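Local coordinates for phosphatidylglycerophosphatase and protein-tyrosine phosphatase 1 (Mus musculus, PDB 3RGO) that dephosphorylates phosphatidylglycerophosphate to phosphatidylglycerol, a step in mitochondrial cardiolipin synthesis, and belongs to the dual-specificity class of protein-tyrosine phosphatases, at residues T67-L72 and R136-V142; H115-P119 and L143-H147; G99-T105 and R130-R136. The contacts are given in a common frame with arbitrary orientation. Residue numbers count along the deposited sequence, not the author numbering.

Overall arrangement
All three contacts belong to the helical face of a dual-specificity phosphatase domain. Contact 3 lies at the phosphate-binding loop that begins at C96, the predicted phosphocysteine. Contact 1 shares R136 with it, and their centres are 12 Å apart. Q139 joins the two: its NE2 is 2.9 Å from S101 OG. One sulfate ion (chain C) touches both, bonded to G68 in contact 1 and to R102 in contact 3. Contact 2 uses the next turn of helix 137-154 and lies away from the active site. Its centre is 12 Å from that of contact 1 and 16 Å from that of contact 3. L140 CD1 packs 3.7 Å from P119 CB, and L143 CD2 lies 3.6 Å from T105 O.

Contact 1. Residues T67-L72 and R136-V142; sequences TGVPTL and RPSQLEV. With SO4 (sulfate ion), chain C.
Residues 67-72 form an irregular loop that ends at the start of helix 72-88, with T71 as N-cap. Residues 137-142 are the first turns of helix 137-154, and R136 is its N-cap. The nearest CA pairs are T67-S138 (6.0 Å), V69-Q139 (5.8 Å) and L72-V142 (7.2 Å).

Two side-chain hydrogen bonds hold the loop backbone. S138, chi1 p, donates from OG to T67 O at 2.9 Å. Q139, m then t, donates from NE2 to G68 O at 3.1 Å and nearly straight (171°). The same amide accepts R136 N at Q139 OE1, 2.8 Å away, so it joins the helix start to the loop. Q139 NE2 is also bonded to S101 OG.

G68 has phi/psi of 84/1. A CB here would clash with Q139 NE2, R136 NH2 and the preceding carbonyl, so the site calls for glycine. R136 NH2 lies 3.9 Å from G68 CA. On the loop side, G68 N donates to O1 of a sulfate ion (chain C) at 2.9 Å.

The apolar part centres on V142, chi1 t. Its CG1 is 3.6 Å from V69 CG1 and 3.7 Å from L72 CD1. V69, also t, brings CG2 to 3.2 Å from Q139 CG. L75 of helix 72-88 touches both valines.

T63, M66 and R102 complete the sulfate site. G68 lies about 8 Å from the side chain of C96, the predicted phosphocysteine. The arrangement is a loop bordering the active-site pocket of a dual-specificity phosphatase, held against the start of the C-terminal helix.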
# COMPACT_ATOMS: atom_id res chain seq x y z
N THR A 67 -1.28 1.14 16.50
CA THR A 67 -1.75 2.29 15.74
C THR A 67 -2.47 1.89 14.45
O THR A 67 -3.45 2.52 14.05
CB THR A 67 -0.58 3.25 15.41
OG1 THR A 67 -0.21 3.96 16.60
CG2 THR A 67 -0.99 4.24 14.33
N GLY A 68 -1.98 0.83 13.81
CA GLY A 68 -2.53 0.39 12.55
C GLY A 68 -1.94 1.16 11.38
O GLY A 68 -2.30 0.92 10.23
N VAL A 69 -1.02 2.08 11.67
CA VAL A 69 -0.37 2.89 10.64
C VAL A 69 1.12 3.02 10.93
O VAL A 69 1.52 3.13 12.09
CB VAL A 69 -0.96 4.32 10.58
CG1 VAL A 69 -0.40 5.08 9.39
CG2 VAL A 69 -2.47 4.27 10.50
N PRO A 70 1.94 3.01 9.87
CA PRO A 70 3.38 3.28 10.05
C PRO A 70 3.59 4.69 10.57
O PRO A 70 2.63 5.44 10.77
CB PRO A 70 3.93 3.18 8.62
CG PRO A 70 2.93 2.38 7.86
CD PRO A 70 1.60 2.69 8.47
N THR A 71 4.85 5.06 10.78
CA THR A 71 5.17 6.44 11.07
C THR A 71 4.92 7.25 9.81
O THR A 71 4.77 6.69 8.72
CB THR A 71 6.65 6.61 11.45
OG1 THR A 71 7.47 6.03 10.43
CG2 THR A 71 6.94 5.93 12.79
N LEU A 72 4.85 8.56 9.95
CA LEU A 72 4.78 9.46 8.80
C LEU A 72 5.91 9.12 7.83
O LEU A 72 5.70 9.05 6.63
CB LEU A 72 4.92 10.91 9.26
CG LEU A 72 3.67 11.80 9.34
CD1 LEU A 72 2.40 11.06 8.94
CD2 LEU A 72 3.53 12.43 10.73
N ARG A 136 -9.73 3.16 10.96
CA ARG A 136 -10.13 3.63 12.28
C ARG A 136 -9.64 5.05 12.58
O ARG A 136 -8.70 5.52 11.95
CB ARG A 136 -9.60 2.68 13.35
CG ARG A 136 -10.13 1.26 13.24
CD ARG A 136 -9.69 0.41 14.44
NE ARG A 136 -8.24 0.37 14.58
CZ ARG A 136 -7.43 -0.36 13.81
NH1 ARG A 136 -7.94 -1.10 12.83
NH2 ARG A 136 -6.12 -0.34 14.02
N PRO A 137 -10.27 5.72 13.57
CA PRO A 137 -9.84 7.06 13.98
C PRO A 137 -8.33 7.14 14.19
O PRO A 137 -7.72 8.13 13.80
CB PRO A 137 -10.59 7.26 15.30
CG PRO A 137 -11.85 6.50 15.12
CD PRO A 137 -11.49 5.29 14.28
N SER A 138 -7.74 6.11 14.79
CA SER A 138 -6.30 6.10 15.03
C SER A 138 -5.52 6.13 13.71
O SER A 138 -4.44 6.70 13.62
CB SER A 138 -5.89 4.87 15.85
OG SER A 138 -5.95 3.69 15.08
N GLN A 139 -6.08 5.50 12.68
CA GLN A 139 -5.44 5.51 11.38
C GLN A 139 -5.73 6.81 10.63
O GLN A 139 -4.87 7.33 9.92
CB GLN A 139 -5.87 4.29 10.56
CG GLN A 139 -5.37 2.97 11.16
CD GLN A 139 -6.13 1.78 10.64
OE1 GLN A 139 -7.36 1.80 10.56
NE2 GLN A 139 -5.41 0.71 10.28
N LEU A 140 -6.94 7.32 10.79
CA LEU A 140 -7.34 8.56 10.12
C LEU A 140 -6.51 9.76 10.58
O LEU A 140 -6.18 10.64 9.78
CB LEU A 140 -8.82 8.84 10.33
CG LEU A 140 -9.36 10.01 9.51
CD1 LEU A 140 -9.27 9.68 8.02
CD2 LEU A 140 -10.80 10.36 9.90
N GLU A 141 -6.20 9.81 11.87
CA GLU A 141 -5.44 10.94 12.40
C GLU A 141 -4.05 11.06 11.76
O GLU A 141 -3.57 12.16 11.50
CB GLU A 141 -5.34 10.86 13.93
CG GLU A 141 -6.67 11.06 14.64
CD GLU A 141 -7.27 12.44 14.40
OE1 GLU A 141 -6.78 13.42 15.00
OE2 GLU A 141 -8.25 12.54 13.62
N VAL A 142 -3.41 9.92 11.51
CA VAL A 142 -2.11 9.95 10.86
C VAL A 142 -2.23 10.39 9.40
O VAL A 142 -1.40 11.15 8.91
CB VAL A 142 -1.38 8.60 10.97
CG1 VAL A 142 -0.11 8.59 10.12
CG2 VAL A 142 -1.06 8.30 12.44
S SO4 C . -1.22 -2.67 14.85
O1 SO4 C . -0.37 -1.50 14.63
O2 SO4 C . -2.63 -2.28 14.76
O3 SO4 C . -0.92 -3.68 13.83
O4 SO4 C . -0.94 -3.22 16.18

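Contact 2. Residues H115-P119 and L143-H147; sequences HNWSP and LKEFH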
# COMPACT_ATOMS: atom_id res chain seq x y z
N HIS A 115 -3.23 12.82 -5.64
CA HIS A 115 -4.35 13.65 -6.09
C HIS A 115 -4.53 14.95 -5.30
O HIS A 115 -5.41 15.76 -5.62
CB HIS A 115 -5.65 12.85 -6.05
CG HIS A 115 -5.64 11.64 -6.94
ND1 HIS A 115 -5.71 11.73 -8.31
CD2 HIS A 115 -5.56 10.32 -6.64
CE1 HIS A 115 -5.69 10.51 -8.82
NE2 HIS A 115 -5.59 9.64 -7.84
N ASN A 116 -3.70 15.16 -4.29
CA ASN A 116 -3.95 16.22 -3.34
C ASN A 116 -5.40 16.13 -2.86
O ASN A 116 -6.13 17.12 -2.87
CB ASN A 116 -3.68 17.59 -3.97
CG ASN A 116 -3.87 18.73 -2.99
OD1 ASN A 116 -3.59 18.58 -1.80
ND2 ASN A 116 -4.34 19.86 -3.48
N TRP A 117 -5.82 14.93 -2.45
CA TRP A 117 -7.16 14.69 -1.93
C TRP A 117 -7.19 14.72 -0.40
O TRP A 117 -6.16 14.53 0.25
CB TRP A 117 -7.69 13.33 -2.38
CG TRP A 117 -8.21 13.26 -3.78
CD1 TRP A 117 -8.40 14.30 -4.65
CD2 TRP A 117 -8.61 12.07 -4.48
NE1 TRP A 117 -8.89 13.83 -5.85
CE2 TRP A 117 -9.03 12.47 -5.78
CE3 TRP A 117 -8.66 10.72 -4.15
CZ2 TRP A 117 -9.48 11.56 -6.73
CZ3 TRP A 117 -9.11 9.81 -5.10
CH2 TRP A 117 -9.52 10.24 -6.37
N SER A 118 -8.37 14.94 0.16
CA SER A 118 -8.57 14.81 1.60
C SER A 118 -8.50 13.34 1.99
O SER A 118 -8.72 12.46 1.16
CB SER A 118 -9.93 15.38 2.00
OG SER A 118 -10.98 14.60 1.46
N PRO A 119 -8.18 13.07 3.26
CA PRO A 119 -8.20 11.67 3.68
C PRO A 119 -9.52 11.00 3.32
O PRO A 119 -9.52 9.90 2.79
CB PRO A 119 -8.02 11.77 5.20
CG PRO A 119 -7.21 13.01 5.38
CD PRO A 119 -7.70 13.97 4.31
N LEU A 143 -3.28 9.93 8.72
CA LEU A 143 -3.57 10.36 7.36
C LEU A 143 -3.83 11.87 7.31
O LEU A 143 -3.52 12.54 6.32
CB LEU A 143 -4.77 9.60 6.78
CG LEU A 143 -4.55 8.13 6.42
CD1 LEU A 143 -5.83 7.49 5.91
CD2 LEU A 143 -3.44 8.01 5.39
N LYS A 144 -4.40 12.41 8.38
CA LYS A 144 -4.60 13.86 8.49
C LYS A 144 -3.27 14.61 8.56
O LYS A 144 -3.11 15.66 7.94
CB LYS A 144 -5.44 14.20 9.72
CG LYS A 144 -6.94 14.09 9.53
CD LYS A 144 -7.68 14.77 10.68
CE LYS A 144 -9.17 14.95 10.38
NZ LYS A 144 -9.88 13.66 10.20
N GLU A 145 -2.32 14.08 9.33
CA GLU A 145 -1.01 14.70 9.45
C GLU A 145 -0.26 14.57 8.12
O GLU A 145 0.44 15.49 7.68
CB GLU A 145 -0.19 14.07 10.57
CG GLU A 145 -0.73 14.31 11.98
CD GLU A 145 -0.24 15.62 12.58
OE1 GLU A 145 -0.22 16.65 11.87
OE2 GLU A 145 0.14 15.61 13.78
N PHE A 146 -0.43 13.42 7.47
CA PHE A 146 0.20 13.18 6.18
C PHE A 146 -0.31 14.19 5.16
O PHE A 146 0.46 14.73 4.36
CB PHE A 146 -0.08 11.74 5.70
CG PHE A 146 0.65 11.37 4.44
CD1 PHE A 146 0.04 11.53 3.20
CD2 PHE A 146 1.94 10.87 4.48
CE1 PHE A 146 0.70 11.19 2.04
CE2 PHE A 146 2.60 10.53 3.33
CZ PHE A 146 1.98 10.69 2.10
N HIS A 147 -1.61 14.46 5.21
CA HIS A 147 -2.26 15.44 4.34
C HIS A 147 -1.68 16.84 4.54
O HIS A 147 -1.45 17.56 3.57
CB HIS A 147 -3.77 15.45 4.60
CG HIS A 147 -4.54 16.31 3.65
ND1 HIS A 147 -5.22 17.44 4.06
CD2 HIS A 147 -4.74 16.22 2.32
CE1 HIS A 147 -5.80 18.00 3.02
NE2 HIS A 147 -5.53 17.28 1.95
O HOH W 1 -7.57 18.57 -0.37
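Residues 115-119 make the turn between helix 102-115 and helix 119-129. N116 leaves the first helix with positive phi (49/49). W117 and S118 are extended, and P119 begins the second helix. Residues 143-147 are one helical turn of 137-154, closed by H147 N to L143 O at 2.9 Å. The nearest CA pairs are P119-L143 (6.1 Å) and S118-H147 (6.9 Å).

P119 is the main apolar piece. Its CD lies over one face of the H147 imidazole, 4.2 Å from the centroid and 18° off the normal, a CH-pi contact. P119 CB meets L143 CB at 4.2 Å, and P119 CG lies 4.1 Å from K144 CA. H147 has chi1 t, which brings CD2 to 3.0 Å from W117 O. The CA-CB bond of S118 points away from 143-147, and its OG caps E121 N. Beyond the two segments, L143 packs on A108 and I123.

A water donates to N116 O at 3.2 Å and makes a weak hydrogen bond with H147 NE2 at 3.3 Å. The two segments share no direct hydrogen bond. The turn linking helices 102-115 and 119-129 is thus held to helix 137-154 mainly by packing of P119 on H147 and L143.

Contact 3. Residues G99-T105 and R130-R136; sequences GRSRSAT and RSHISIR. With SO4 (sulfate ion), chain B; SO4 (sulfate ion), chain C.
R100 lays its guanidinium between R130 NH2 over one face and H132 CB over the other. R100 NE and R130 NE are 3.3 Å apart, two like charges. R130, t through chi3, donates from NE to G99 O at 2.8 Å. Its NH1 is hydrogen-bonded to H3 ND1 and its NH2 to A98 O. G99 has positive phi (70/36), and a CB there would clash with R130 NH2.

The backbones are nearest at R100-I133 (CA-CA 4.6 Å) and S101-S134 (5.1 Å). S134 N donates to R100 O at 2.9 Å. S101, N-cap residue of helix 102-115 with chi1 t, returns a bond from OG to S134 O at 2.9 Å. A104 CB meets I133 CG2 at 4.0 Å and I135 CD1 at 4.1 Å.

A sulfate ion (chain B) sits in the P-loop, the CX5R loop of protein-tyrosine phosphatases, and probably marks the phosphate site. R100 N donates to its O2 at 2.8 Å. R102 N and R102 NH1 each reach its O1 at 2.9 Å. S103 OG reaches its O3 at 2.7 Å. R102, m, t, t, also bonds O3 of a second sulfate (chain C) through NE at 2.9 Å. Both ions are probably from crystallisation.

The P-loop leads from strand 91-95 into helix 102-115. Residues 130-136 run beside it from helix 119-129 to helix 137-154, with I133 on I126 and I135 on I123.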
# COMPACT_ATOMS: atom_id res chain seq x y z
N GLY A 99 -6.32 -6.93 3.59
CA GLY A 99 -6.41 -5.88 2.60
C GLY A 99 -7.56 -4.91 2.85
O GLY A 99 -8.18 -4.41 1.92
N ARG A 100 -7.82 -4.62 4.12
CA ARG A 100 -8.99 -3.83 4.50
C ARG A 100 -8.70 -2.58 5.34
O ARG A 100 -9.50 -1.65 5.37
CB ARG A 100 -10.00 -4.71 5.25
CG ARG A 100 -11.05 -5.37 4.36
CD ARG A 100 -10.41 -6.19 3.25
NE ARG A 100 -11.27 -6.30 2.08
CZ ARG A 100 -12.03 -7.34 1.79
NH1 ARG A 100 -12.05 -8.40 2.60
NH2 ARG A 100 -12.77 -7.34 0.69
N SER A 101 -7.56 -2.57 6.03
CA SER A 101 -7.34 -1.56 7.07
C SER A 101 -5.95 -0.93 7.04
O SER A 101 -5.79 0.22 6.61
CB SER A 101 -7.62 -2.16 8.45
OG SER A 101 -7.49 -1.20 9.48
N ARG A 102 -4.96 -1.67 7.52
CA ARG A 102 -3.58 -1.18 7.53
C ARG A 102 -3.11 -0.95 6.10
O ARG A 102 -2.50 0.08 5.79
CB ARG A 102 -2.67 -2.19 8.24
CG ARG A 102 -2.99 -2.32 9.72
CD ARG A 102 -2.49 -3.63 10.30
NE ARG A 102 -2.92 -3.79 11.68
CZ ARG A 102 -4.11 -4.27 12.04
NH1 ARG A 102 -4.98 -4.65 11.12
NH2 ARG A 102 -4.42 -4.37 13.33
N SER A 103 -3.42 -1.90 5.23
CA SER A 103 -3.02 -1.79 3.84
C SER A 103 -3.86 -0.74 3.11
O SER A 103 -3.36 -0.02 2.24
CB SER A 103 -3.11 -3.17 3.15
OG SER A 103 -4.38 -3.75 3.34
N ALA A 104 -5.13 -0.64 3.48
CA ALA A 104 -6.01 0.40 2.96
C ALA A 104 -5.49 1.79 3.32
O ALA A 104 -5.56 2.72 2.52
CB ALA A 104 -7.42 0.21 3.49
N THR A 105 -4.96 1.93 4.53
CA THR A 105 -4.43 3.21 4.99
C THR A 105 -3.21 3.64 4.17
O THR A 105 -3.07 4.82 3.82
CB THR A 105 -4.07 3.13 6.48
OG1 THR A 105 -5.26 2.84 7.23
CG2 THR A 105 -3.47 4.44 6.97
N ARG A 130 -13.29 -1.53 -3.25
CA ARG A 130 -13.08 -2.71 -2.42
C ARG A 130 -13.93 -2.66 -1.15
O ARG A 130 -13.97 -1.64 -0.46
CB ARG A 130 -11.60 -2.85 -2.08
CG ARG A 130 -11.24 -4.09 -1.27
CD ARG A 130 -9.74 -4.34 -1.30
NE ARG A 130 -9.36 -5.46 -0.45
CZ ARG A 130 -9.39 -6.74 -0.81
NH1 ARG A 130 -9.79 -7.07 -2.03
NH2 ARG A 130 -9.01 -7.69 0.04
N SER A 131 -14.59 -3.77 -0.84
CA SER A 131 -15.53 -3.83 0.27
C SER A 131 -14.85 -3.97 1.63
O SER A 131 -13.69 -4.39 1.72
CB SER A 131 -16.51 -4.99 0.06
OG SER A 131 -15.87 -6.23 0.33
N HIS A 132 -15.59 -3.62 2.68
CA HIS A 132 -15.13 -3.79 4.05
C HIS A 132 -13.85 -3.02 4.38
O HIS A 132 -13.07 -3.42 5.25
CB HIS A 132 -14.98 -5.27 4.39
CG HIS A 132 -16.24 -6.06 4.20
ND1 HIS A 132 -17.27 -6.05 5.11
CD2 HIS A 132 -16.63 -6.88 3.20
CE1 HIS A 132 -18.25 -6.83 4.68
NE2 HIS A 132 -17.89 -7.34 3.52
N ILE A 133 -13.63 -1.91 3.69
CA ILE A 133 -12.55 -1.01 4.07
C ILE A 133 -12.89 -0.47 5.44
O ILE A 133 -14.00 0.04 5.66
CB ILE A 133 -12.39 0.15 3.07
CG1 ILE A 133 -12.08 -0.38 1.68
CG2 ILE A 133 -11.30 1.12 3.54
CD1 ILE A 133 -10.85 -1.27 1.63
N SER A 134 -11.96 -0.59 6.37
CA SER A 134 -12.17 -0.10 7.72
C SER A 134 -10.95 0.67 8.20
O SER A 134 -9.96 0.07 8.62
CB SER A 134 -12.48 -1.25 8.68
OG SER A 134 -12.65 -0.77 10.00
N ILE A 135 -11.01 1.99 8.10
CA ILE A 135 -9.92 2.84 8.56
C ILE A 135 -10.33 3.57 9.84
O ILE A 135 -11.19 4.46 9.83
CB ILE A 135 -9.46 3.81 7.46
CG1 ILE A 135 -8.89 3.01 6.28
CG2 ILE A 135 -8.42 4.79 8.01
CD1 ILE A 135 -8.57 3.81 5.06
N ARG A 136 -9.73 3.16 10.96
CA ARG A 136 -10.13 3.63 12.28
C ARG A 136 -9.64 5.05 12.58
O ARG A 136 -8.70 5.52 11.95
CB ARG A 136 -9.60 2.68 13.35
CG ARG A 136 -10.13 1.26 13.24
CD ARG A 136 -9.69 0.41 14.44
NE ARG A 136 -8.24 0.37 14.58
CZ ARG A 136 -7.43 -0.36 13.81
NH1 ARG A 136 -7.94 -1.10 12.83
NH2 ARG A 136 -6.12 -0.34 14.02
S SO4 B . -5.24 -5.25 6.97
O1 SO4 B . -5.22 -4.52 8.23
O2 SO4 B . -6.62 -5.44 6.52
O3 SO4 B . -4.49 -4.50 5.97
O4 SO4 B . -4.63 -6.57 7.15
S SO4 C . -1.22 -2.67 14.85
O1 SO4 C . -0.37 -1.50 14.63
O2 SO4 C . -2.63 -2.28 14.76
O3 SO4 C . -0.92 -3.68 13.83
O4 SO4 C . -0.94 -3.22 16.18